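Local structure of glycosyl hydrolase, family 31/fibronectin type III domain protein (Clostridium perfringens, 4LKS) at residues A[80-85]-A[126-131]; A[91-96]-A[114-119]; A[51-56]-A[156-161]. The protein binds galactose as a family 32 carbohydrate-binding module with a beta-sandwich fold, probably directing its parent family 31 glycoside hydrolase to galactose-bearing glycans. All coordinates share one frame; numbering follows the deposited sequence.

Contact 1: A[80-85]-A[126-131]. With GAL (beta-D-galactopyranose), chain D.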
loop_
_atom_site.group_PDB
_atom_site.type_symbol
_atom_site.label_atom_id
_atom_site.label_comp_id
_atom_site.label_asym_id
_atom_site.label_seq_id
_atom_site.Cartn_x
_atom_site.Cartn_y
_atom_site.Cartn_z
ATOM N N ASP A 80 -5.992 4.604 0.770
ATOM C CA ASP A 80 -6.031 4.478 -0.689
ATOM C C ASP A 80 -4.722 3.901 -1.182
ATOM O O ASP A 80 -3.638 4.306 -0.736
ATOM C CB ASP A 80 -6.223 5.826 -1.399
ATOM C CG ASP A 80 -7.543 6.497 -1.091
ATOM O OD1 ASP A 80 -8.494 5.850 -0.606
ATOM O OD2 ASP A 80 -7.616 7.720 -1.354
ATOM N N TYR A 81 -4.813 2.973 -2.122
ATOM C CA TYR A 81 -3.639 2.440 -2.791
ATOM C C TYR A 81 -3.537 3.075 -4.180
ATOM O O TYR A 81 -4.473 2.984 -4.968
ATOM C CB TYR A 81 -3.752 0.912 -2.900
ATOM C CG TYR A 81 -2.725 0.274 -3.813
ATOM C CD1 TYR A 81 -1.426 0.024 -3.370
ATOM C CD2 TYR A 81 -3.046 -0.059 -5.125
ATOM C CE1 TYR A 81 -0.481 -0.565 -4.206
ATOM C CE2 TYR A 81 -2.105 -0.653 -5.973
ATOM C CZ TYR A 81 -0.829 -0.895 -5.504
ATOM O OH TYR A 81 0.093 -1.472 -6.341
ATOM N N LEU A 82 -2.414 3.725 -4.473
ATOM C CA LEU A 82 -2.180 4.296 -5.802
ATOM C C LEU A 82 -1.167 3.434 -6.532
ATOM O O LEU A 82 -0.014 3.331 -6.111
ATOM C CB LEU A 82 -1.676 5.742 -5.710
ATOM C CG LEU A 82 -1.405 6.418 -7.063
ATOM C CD1 LEU A 82 -2.705 6.626 -7.824
ATOM C CD2 LEU A 82 -0.665 7.746 -6.873
ATOM N N PRO A 83 -1.603 2.768 -7.606
ATOM C CA PRO A 83 -0.632 1.958 -8.343
ATOM C C PRO A 83 0.341 2.816 -9.131
ATOM O O PRO A 83 0.088 3.998 -9.409
ATOM C CB PRO A 83 -1.501 1.131 -9.305
ATOM C CG PRO A 83 -2.779 1.881 -9.418
ATOM C CD PRO A 83 -2.970 2.645 -8.136
ATOM N N ARG A 84 1.467 2.197 -9.454
ATOM C CA ARG A 84 2.469 2.742 -10.352
ATOM C C ARG A 84 1.814 3.328 -11.598
ATOM O O ARG A 84 0.940 2.695 -12.210
ATOM C CB ARG A 84 3.416 1.608 -10.729
ATOM C CG ARG A 84 4.596 2.005 -11.566
ATOM C CD ARG A 84 5.459 0.784 -11.779
ATOM N NE ARG A 84 6.744 1.128 -12.363
ATOM C CZ ARG A 84 7.755 0.280 -12.466
ATOM N NH1 ARG A 84 7.623 -0.971 -12.036
ATOM N NH2 ARG A 84 8.898 0.683 -13.000
ATOM N N GLN A 85 2.223 4.539 -11.967
ATOM C CA GLN A 85 1.543 5.278 -13.034
ATOM C C GLN A 85 2.061 4.987 -14.437
ATOM O O GLN A 85 1.317 5.122 -15.409
ATOM C CB GLN A 85 1.606 6.785 -12.764
ATOM C CG GLN A 85 0.841 7.210 -11.524
ATOM C CD GLN A 85 -0.652 7.010 -11.665
ATOM O OE1 GLN A 85 -1.308 7.701 -12.445
ATOM N NE2 GLN A 85 -1.203 6.061 -10.910
ATOM N N ARG A 126 -6.682 3.030 -12.448
ATOM C CA ARG A 126 -5.272 3.418 -12.461
ATOM C C ARG A 126 -4.991 4.557 -11.493
ATOM O O ARG A 126 -3.835 4.973 -11.328
ATOM C CB ARG A 126 -4.812 3.825 -13.870
ATOM C CG ARG A 126 -4.841 2.706 -14.910
ATOM C CD ARG A 126 -3.902 1.558 -14.561
ATOM N NE ARG A 126 -2.492 1.952 -14.492
ATOM C CZ ARG A 126 -1.607 1.768 -15.470
ATOM N NH1 ARG A 126 -1.978 1.209 -16.615
ATOM N NH2 ARG A 126 -0.346 2.150 -15.308
ATOM N N GLY A 127 -6.042 5.070 -10.862
ATOM C CA GLY A 127 -5.886 6.111 -9.858
ATOM C C GLY A 127 -5.970 5.559 -8.445
ATOM O O GLY A 127 -5.585 4.420 -8.192
ATOM N N TYR A 128 -6.459 6.370 -7.512
ATOM C CA TYR A 128 -6.517 5.945 -6.114
ATOM C C TYR A 128 -7.592 4.890 -5.909
ATOM O O TYR A 128 -8.762 5.112 -6.220
ATOM C CB TYR A 128 -6.742 7.150 -5.180
ATOM C CG TYR A 128 -5.599 8.145 -5.230
ATOM C CD1 TYR A 128 -4.465 7.971 -4.460
ATOM C CD2 TYR A 128 -5.655 9.251 -6.074
ATOM C CE1 TYR A 128 -3.408 8.875 -4.515
ATOM C CE2 TYR A 128 -4.617 10.159 -6.134
ATOM C CZ TYR A 128 -3.498 9.969 -5.353
ATOM O OH TYR A 128 -2.458 10.870 -5.425
ATOM N N ASN A 129 -7.180 3.737 -5.392
ATOM C CA ASN A 129 -8.090 2.634 -5.094
ATOM C C ASN A 129 -8.401 2.641 -3.594
ATOM O O ASN A 129 -7.543 2.308 -2.783
ATOM C CB ASN A 129 -7.426 1.288 -5.452
ATOM C CG ASN A 129 -7.442 0.973 -6.945
ATOM O OD1 ASN A 129 -8.116 0.019 -7.377
ATOM N ND2 ASN A 129 -6.689 1.738 -7.734
ATOM N N PRO A 130 -9.621 3.040 -3.207
ATOM C CA PRO A 130 -9.936 3.104 -1.777
ATOM C C PRO A 130 -10.177 1.738 -1.148
ATOM O O PRO A 130 -10.754 0.838 -1.762
ATOM C CB PRO A 130 -11.219 3.945 -1.727
ATOM C CG PRO A 130 -11.822 3.780 -3.079
ATOM C CD PRO A 130 -10.673 3.659 -4.032
ATOM N N ILE A 131 -9.710 1.606 0.082
ATOM C CA ILE A 131 -9.868 0.405 0.901
ATOM C C ILE A 131 -10.376 0.842 2.270
ATOM O O ILE A 131 -9.637 1.469 3.033
ATOM C CB ILE A 131 -8.516 -0.337 1.056
ATOM C CG1 ILE A 131 -7.985 -0.790 -0.312
ATOM C CG2 ILE A 131 -8.665 -1.525 2.008
ATOM C CD1 ILE A 131 -6.554 -1.278 -0.285
HETATM C C1 GAL D . 11.223 -3.409 -15.248
HETATM C C2 GAL D . 10.781 -2.252 -14.332
HETATM C C3 GAL D . 11.210 -2.512 -12.896
HETATM C C4 GAL D . 10.639 -3.863 -12.432
HETATM C C5 GAL D . 11.118 -4.946 -13.377
HETATM C C6 GAL D . 10.522 -6.325 -13.085
HETATM O O1 GAL D . 10.727 -3.236 -16.548
HETATM O O2 GAL D . 11.343 -0.995 -14.723
HETATM O O3 GAL D . 10.702 -1.499 -12.032
HETATM O O4 GAL D . 9.214 -3.824 -12.470
HETATM O O5 GAL D . 10.729 -4.648 -14.740
HETATM O O6 GAL D . 11.054 -7.315 -13.957
HETATM O O HOH W 1 -1.706 3.429 -12.475
#
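Antiparallel pairing of Y81 with N129 joins strand 73-82 to strand 129-138, an outermost strand of the four-stranded sheet, beside the loops that hold the sugar. Two bonds close this hydrogen-bonded pair, Y81 N to N129 O at 2.9 Å and N129 N to Y81 O at 2.8 Å. D80 and P130 make the adjoining non-hydrogen-bonded pair, a place that suits proline because no N-H is needed there towards strand 73-82.

Methyl CD1 of L82 stands over the centre of the Y128 ring, 4.0 Å from its centroid and 8° off the ring normal, a CH-pi contact, while L82 CB and CD2 lie against its CE1 corner. The Y128 hydroxyl reaches on to E161, while the D80 carboxylate is held by Y165 and Q78.

Past the strands, polar side chains stitch the loops. Q85 is bent, with CD turned back by chi2 (-66°), and its amide uses NE2 twice, bonding R126 O at 2.9 Å and also P83 O, each close to the amide plane. The R126 chain is bent as well; its NE bonds a water at 2.6 Å, and that water donates to both R84 O and R126 O. H91 NE2 is a further partner of R84 O.

From this braced backbone the R84 chain extends outward, its flat guanidinium meeting galactose edge-on: O3 of the sugar accepts from R84 NH1 at 3.1 Å and from R84 NH2 at 3.0 Å. Ligand binding by loops at one end of a beta-sandwich is characteristic of the F5/8 type C fold; here R84 is the arginine that meets galactose.

Contact 2: A[91-96]-A[114-119]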
loop_
_atom_site.group_PDB
_atom_site.type_symbol
_atom_site.label_atom_id
_atom_site.label_comp_id
_atom_site.label_asym_id
_atom_site.label_seq_id
_atom_site.Cartn_x
_atom_site.Cartn_y
_atom_site.Cartn_z
ATOM N N HIS A 91 1.574 -3.978 -9.757
ATOM C CA HIS A 91 0.196 -3.627 -9.381
ATOM C C HIS A 91 -0.386 -4.669 -8.433
ATOM O O HIS A 91 -0.432 -5.860 -8.758
ATOM C CB HIS A 91 -0.700 -3.516 -10.612
ATOM C CG HIS A 91 -0.574 -2.217 -11.346
ATOM N ND1 HIS A 91 -1.535 -1.774 -12.226
ATOM C CD2 HIS A 91 0.380 -1.257 -11.311
ATOM C CE1 HIS A 91 -1.180 -0.595 -12.707
ATOM N NE2 HIS A 91 -0.021 -0.260 -12.169
ATOM N N VAL A 92 -0.828 -4.236 -7.258
ATOM C CA VAL A 92 -1.324 -5.166 -6.245
ATOM C C VAL A 92 -2.794 -5.494 -6.497
ATOM O O VAL A 92 -3.627 -4.592 -6.646
ATOM C CB VAL A 92 -1.152 -4.579 -4.835
ATOM C CG1 VAL A 92 -1.808 -5.480 -3.804
ATOM C CG2 VAL A 92 0.346 -4.379 -4.528
ATOM N N THR A 93 -3.123 -6.785 -6.558
ATOM C CA THR A 93 -4.512 -7.182 -6.813
ATOM C C THR A 93 -5.183 -7.886 -5.632
ATOM O O THR A 93 -6.408 -7.970 -5.579
ATOM C CB THR A 93 -4.653 -8.054 -8.092
ATOM O OG1 THR A 93 -4.175 -9.378 -7.825
ATOM C CG2 THR A 93 -3.862 -7.451 -9.246
ATOM N N GLU A 94 -4.386 -8.407 -4.702
ATOM C CA GLU A 94 -4.904 -8.977 -3.460
ATOM C C GLU A 94 -3.985 -8.520 -2.333
ATOM O O GLU A 94 -2.752 -8.560 -2.462
ATOM C CB GLU A 94 -4.981 -10.519 -3.502
ATOM C CG GLU A 94 -5.825 -11.101 -2.355
ATOM C CD GLU A 94 -5.696 -12.610 -2.173
ATOM O OE1 GLU A 94 -4.817 -13.238 -2.792
ATOM O OE2 GLU A 94 -6.477 -13.161 -1.367
ATOM N N TYR A 95 -4.579 -8.070 -1.229
ATOM C CA TYR A 95 -3.819 -7.467 -0.137
ATOM C C TYR A 95 -4.326 -7.929 1.231
ATOM O O TYR A 95 -5.439 -8.477 1.369
ATOM C CB TYR A 95 -3.891 -5.925 -0.217
ATOM C CG TYR A 95 -5.320 -5.448 -0.076
ATOM C CD1 TYR A 95 -5.892 -5.275 1.184
ATOM C CD2 TYR A 95 -6.118 -5.232 -1.187
ATOM C CE1 TYR A 95 -7.219 -4.897 1.331
ATOM C CE2 TYR A 95 -7.458 -4.844 -1.051
ATOM C CZ TYR A 95 -7.992 -4.679 0.218
ATOM O OH TYR A 95 -9.312 -4.313 0.392
ATOM N N LYS A 96 -3.504 -7.663 2.235
ATOM C CA LYS A 96 -3.887 -7.805 3.630
ATOM C C LYS A 96 -3.467 -6.535 4.357
ATOM O O LYS A 96 -2.435 -5.921 4.029
ATOM C CB LYS A 96 -3.229 -9.042 4.265
ATOM C CG LYS A 96 -3.539 -9.212 5.756
ATOM C CD LYS A 96 -3.059 -10.557 6.286
ATOM C CE LYS A 96 -1.550 -10.641 6.340
ATOM N NZ LYS A 96 -1.149 -11.929 7.006
ATOM N N LEU A 114 -8.407 -5.990 -5.543
ATOM C CA LEU A 114 -8.605 -4.807 -6.366
ATOM C C LEU A 114 -8.865 -5.253 -7.798
ATOM O O LEU A 114 -8.242 -6.192 -8.293
ATOM C CB LEU A 114 -7.395 -3.872 -6.291
ATOM C CG LEU A 114 -7.088 -3.290 -4.904
ATOM C CD1 LEU A 114 -5.850 -2.412 -4.966
ATOM C CD2 LEU A 114 -8.276 -2.496 -4.348
ATOM N N GLU A 115 -9.813 -4.588 -8.443
ATOM C CA GLU A 115 -10.270 -4.979 -9.769
ATOM C C GLU A 115 -9.189 -4.825 -10.831
ATOM O O GLU A 115 -8.471 -3.819 -10.875
ATOM C CB GLU A 115 -11.480 -4.133 -10.140
ATOM C CG GLU A 115 -12.131 -4.486 -11.456
ATOM C CD GLU A 115 -13.335 -3.607 -11.732
ATOM O OE1 GLU A 115 -13.835 -2.975 -10.772
ATOM O OE2 GLU A 115 -13.774 -3.541 -12.902
ATOM N N VAL A 116 -9.092 -5.828 -11.701
ATOM C CA VAL A 116 -8.120 -5.827 -12.787
ATOM C C VAL A 116 -8.816 -5.448 -14.097
ATOM O O VAL A 116 -10.013 -5.696 -14.260
ATOM C CB VAL A 116 -7.434 -7.203 -12.894
ATOM C CG1 VAL A 116 -6.454 -7.243 -14.041
ATOM C CG2 VAL A 116 -6.706 -7.531 -11.597
ATOM N N ASN A 117 -8.089 -4.812 -15.012
ATOM C CA ASN A 117 -8.661 -4.479 -16.313
ATOM C C ASN A 117 -9.008 -5.712 -17.156
ATOM O O ASN A 117 -8.694 -6.848 -16.788
ATOM C CB ASN A 117 -7.767 -3.502 -17.094
ATOM C CG ASN A 117 -6.442 -4.120 -17.542
ATOM O OD1 ASN A 117 -6.198 -5.313 -17.378
ATOM N ND2 ASN A 117 -5.581 -3.290 -18.118
ATOM N N GLU A 118 -9.660 -5.468 -18.287
ATOM C CA GLU A 118 -10.133 -6.539 -19.153
ATOM C C GLU A 118 -9.004 -7.447 -19.617
ATOM O O GLU A 118 -9.116 -8.669 -19.567
ATOM C CB GLU A 118 -10.847 -5.946 -20.363
ATOM C CG GLU A 118 -11.272 -6.978 -21.393
ATOM C CD GLU A 118 -12.696 -6.768 -21.853
ATOM O OE1 GLU A 118 -13.317 -5.776 -21.415
ATOM O OE2 GLU A 118 -13.197 -7.596 -22.641
ATOM N N ALA A 119 -7.908 -6.837 -20.051
ATOM C CA ALA A 119 -6.783 -7.587 -20.590
ATOM C C ALA A 119 -6.013 -8.326 -19.503
ATOM O O ALA A 119 -5.175 -9.181 -19.797
ATOM C CB ALA A 119 -5.864 -6.663 -21.351
#
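T93 and L114 meet at a corner of the beta-sandwich, where a classic beta bulge, T93 and E94 both facing K147, bends the chain between strand 92-93 and strand 95-100. A single backbone bond crosses the contact: L114 N donates to T93 O at 2.8 Å, with an N-H...O angle of 160°. The donor sits well above the T93 carbonyl plane. Y95 also bonds G112 through the backbone, and the T93-L114 bond continues that antiparallel register just beyond strand 107-113.

L114 carries most of the side-chain packing, its branched end dividing between two neighbours. Methyl CD1 of L114 lies 3.5 Å from V92 O, a buried carbonyl oxygen for which the model holds no hydrogen-bonding partner; the leucine thus presses hydrocarbon on a polar atom. The other methyl, CD2 of L114, approaches Y95 CE2 at 4.1 Å, obliquely to the ring, the two side chains crossing at about a right angle. A large flat ring suits the place of Y95, since it also touches F143 and I131.

Further out, methyl meets methyl: T93 CG2 and V116 CG2 are 3.7 Å apart. Both residues are beta-branched, so each carries a methyl close to its backbone, where two neighbouring chains can touch. This methyl contact places V116, in the loop after strand 107-113, beside T93 of the bulge.

Around the corner, V92 rests on A145 and T93 on K147 of strand 140-148, Y95 also touches R110 of strand 107-113, and L114 reaches N129 of strand 129-138. The contact therefore lies at the junction of the two sheets.

Contact 3: A[51-56]-A[156-161]. With CA (calcium ion), chain C; GAL (beta-D-galactopyranose), chain D.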
loop_
_atom_site.group_PDB
_atom_site.type_symbol
_atom_site.label_atom_id
_atom_site.label_comp_id
_atom_site.label_asym_id
_atom_site.label_seq_id
_atom_site.Cartn_x
_atom_site.Cartn_y
_atom_site.Cartn_z
ATOM N N ILE A 51 7.983 5.351 -6.559
ATOM C CA ILE A 51 7.376 4.113 -6.090
ATOM C C ILE A 51 8.277 3.334 -5.163
ATOM O O ILE A 51 9.504 3.421 -5.249
ATOM C CB ILE A 51 6.991 3.166 -7.245
ATOM C CG1 ILE A 51 8.234 2.692 -8.005
ATOM C CG2 ILE A 51 5.989 3.831 -8.186
ATOM C CD1 ILE A 51 7.933 1.637 -9.054
ATOM N N TRP A 52 7.658 2.589 -4.255
ATOM C CA TRP A 52 8.332 1.450 -3.643
ATOM C C TRP A 52 8.128 0.269 -4.580
ATOM O O TRP A 52 7.031 0.091 -5.116
ATOM C CB TRP A 52 7.733 1.131 -2.270
ATOM C CG TRP A 52 8.125 -0.239 -1.784
ATOM C CD1 TRP A 52 9.392 -0.694 -1.560
ATOM C CD2 TRP A 52 7.247 -1.331 -1.475
ATOM N NE1 TRP A 52 9.362 -2.000 -1.136
ATOM C CE2 TRP A 52 8.058 -2.414 -1.067
ATOM C CE3 TRP A 52 5.856 -1.498 -1.496
ATOM C CZ2 TRP A 52 7.524 -3.654 -0.686
ATOM C CZ3 TRP A 52 5.322 -2.735 -1.109
ATOM C CH2 TRP A 52 6.159 -3.791 -0.712
ATOM N N HIS A 53 9.175 -0.528 -4.787
ATOM C CA HIS A 53 9.085 -1.741 -5.592
ATOM C C HIS A 53 9.899 -2.810 -4.885
ATOM O O HIS A 53 11.031 -2.557 -4.470
ATOM C CB HIS A 53 9.661 -1.477 -6.993
ATOM C CG HIS A 53 9.291 -2.497 -8.029
ATOM N ND1 HIS A 53 9.654 -3.825 -7.947
ATOM C CD2 HIS A 53 8.636 -2.362 -9.211
ATOM C CE1 HIS A 53 9.218 -4.470 -9.018
ATOM N NE2 HIS A 53 8.604 -3.601 -9.801
ATOM N N SER A 54 9.315 -3.991 -4.711
ATOM C CA SER A 54 10.017 -5.077 -4.044
ATOM C C SER A 54 11.010 -5.715 -5.022
ATOM O O SER A 54 10.975 -5.445 -6.231
ATOM C CB SER A 54 9.022 -6.107 -3.466
ATOM O OG SER A 54 8.288 -6.790 -4.468
ATOM N N ALA A 55 11.898 -6.549 -4.496
ATOM C CA ALA A 55 12.940 -7.171 -5.321
ATOM C C ALA A 55 12.339 -8.093 -6.376
ATOM O O ALA A 55 11.286 -8.696 -6.164
ATOM C CB ALA A 55 13.939 -7.913 -4.444
ATOM N N TYR A 56 13.006 -8.205 -7.527
ATOM C CA TYR A 56 12.437 -8.952 -8.645
ATOM C C TYR A 56 13.431 -9.886 -9.325
ATOM O O TYR A 56 13.306 -10.186 -10.515
ATOM C CB TYR A 56 11.783 -8.018 -9.672
ATOM C CG TYR A 56 12.663 -6.918 -10.226
ATOM C CD1 TYR A 56 13.474 -7.135 -11.333
ATOM C CD2 TYR A 56 12.647 -5.650 -9.667
ATOM C CE1 TYR A 56 14.259 -6.124 -11.853
ATOM C CE2 TYR A 56 13.423 -4.637 -10.174
ATOM C CZ TYR A 56 14.233 -4.876 -11.263
ATOM O OH TYR A 56 15.001 -3.848 -11.761
ATOM N N TYR A 156 6.380 -9.696 -7.587
ATOM C CA TYR A 156 6.835 -8.445 -6.981
ATOM C C TYR A 156 5.681 -7.456 -6.867
ATOM O O TYR A 156 4.698 -7.538 -7.610
ATOM C CB TYR A 156 8.005 -7.835 -7.776
ATOM C CG TYR A 156 7.843 -7.927 -9.280
ATOM C CD1 TYR A 156 7.059 -7.012 -9.986
ATOM C CD2 TYR A 156 8.479 -8.931 -10.002
ATOM C CE1 TYR A 156 6.913 -7.110 -11.364
ATOM C CE2 TYR A 156 8.335 -9.027 -11.371
ATOM C CZ TYR A 156 7.562 -8.119 -12.046
ATOM O OH TYR A 156 7.437 -8.243 -13.411
ATOM N N ALA A 157 5.811 -6.521 -5.927
ATOM C CA ALA A 157 4.775 -5.522 -5.683
ATOM C C ALA A 157 5.365 -4.130 -5.820
ATOM O O ALA A 157 6.554 -3.916 -5.580
ATOM C CB ALA A 157 4.218 -5.684 -4.297
ATOM N N SER A 158 4.518 -3.174 -6.181
ATOM C CA SER A 158 4.921 -1.776 -6.166
ATOM C C SER A 158 3.770 -0.932 -5.647
ATOM O O SER A 158 2.633 -1.390 -5.585
ATOM C CB SER A 158 5.359 -1.302 -7.553
ATOM O OG SER A 158 4.323 -1.447 -8.510
ATOM N N ALA A 159 4.082 0.293 -5.254
ATOM C CA ALA A 159 3.061 1.224 -4.800
ATOM C C ALA A 159 3.609 2.607 -5.012
ATOM O O ALA A 159 4.727 2.890 -4.581
ATOM C CB ALA A 159 2.764 1.011 -3.330
ATOM N N ALA A 160 2.828 3.470 -5.661
ATOM C CA ALA A 160 3.214 4.874 -5.799
ATOM C C ALA A 160 2.850 5.672 -4.547
ATOM O O ALA A 160 3.615 6.529 -4.111
ATOM C CB ALA A 160 2.571 5.485 -7.023
ATOM N N GLU A 161 1.664 5.410 -3.989
ATOM C CA GLU A 161 1.257 6.032 -2.734
ATOM C C GLU A 161 0.346 5.132 -1.939
ATOM O O GLU A 161 -0.440 4.351 -2.493
ATOM C CB GLU A 161 0.479 7.327 -2.977
ATOM C CG GLU A 161 1.265 8.499 -3.525
ATOM C CD GLU A 161 0.464 9.783 -3.392
ATOM O OE1 GLU A 161 -0.066 10.279 -4.414
ATOM O OE2 GLU A 161 0.331 10.279 -2.247
HETATM CA CA CA C . 5.461 7.975 -4.175
HETATM C C1 GAL D . 11.223 -3.409 -15.248
HETATM C C2 GAL D . 10.781 -2.252 -14.332
HETATM C C3 GAL D . 11.210 -2.512 -12.896
HETATM C C4 GAL D . 10.639 -3.863 -12.432
HETATM C C5 GAL D . 11.118 -4.946 -13.377
HETATM C C6 GAL D . 10.522 -6.325 -13.085
HETATM O O1 GAL D . 10.727 -3.236 -16.548
HETATM O O2 GAL D . 11.343 -0.995 -14.723
HETATM O O3 GAL D . 10.702 -1.499 -12.032
HETATM O O4 GAL D . 9.214 -3.824 -12.470
HETATM O O5 GAL D . 10.729 -4.648 -14.740
HETATM O O6 GAL D . 11.054 -7.315 -13.957
#
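Galactose O4 is held by two groups, H53 NE2 at 2.7 Å and the NH1 of R84, and the imidazole that reaches it also lies against Y156 of the opposite segment. The CG of H53 is anti to the backbone N (chi1 -164°), and its ND1 donates to S54 O at 2.7 Å, in the ring plane and on a lone pair of that carbonyl. This bond fixes the rotation of the imidazole and aims NE2 at the sugar. The Y156 ring lies beside H53, planes 30° apart but slid so that they barely overlap.

Behind H53 the backbones pair. S54 N donates to A157 O at 2.9 Å, and the H53 ring packs over that oxygen. S54 returns the bond with its side chain, OG accepting from A157 N at 2.9 Å, so a small hydroxyl extends the pairing where the strand has ended. Further along, W52 and A159 form a hydrogen-bonded antiparallel pair, and the indole edge of W52 meets A159 CB on the side facing V64 and I66 of the other sheet.

Y56 and Y156 complete the apolar wall. Y56 CB packs 3.4 Å from Y156 CD2. The Y56 ring lies under the sugar, with galactose C5 over its centre and Y56 CD1 3.5 Å from galactose C6. Y156 CZ reaches galactose C6 at 3.6 Å, while the Y56 hydroxyl is held by D36.

At the far end A160 O binds the calcium ion at 2.4 Å, sharing it with backbone oxygens of N42, D47 and T50 and with the D45 carboxylate. An aromatic platform plus a histidine reading the axial O4 is characteristic of a galactose-binding site, here built on a calcium-bearing sandwich.

Overall arrangement
From the N terminus, the chain passes the calcium-binding loop and enters 51-56, the first half of contact 3, whose partner 156-161 comes a hundred residues later and closes the widest loop. Inside it, 80-85 opens contact 1, closed by 126-131; inside that, 91-96 and 114-119 make contact 2. The three are nested, and none cross. Contacts 1 and 3 lie in the four-stranded sheet, on neighbouring strands 73-82 and 158-166, and converge on galactose. Contact 2 lies at the end of the five-stranded sheet and packs against the other through Y95 on I131 and L114 on N129. Y81 OH of contact 1 lies within hydrogen-bonding distance of both V92 N and S158 O, linking all three.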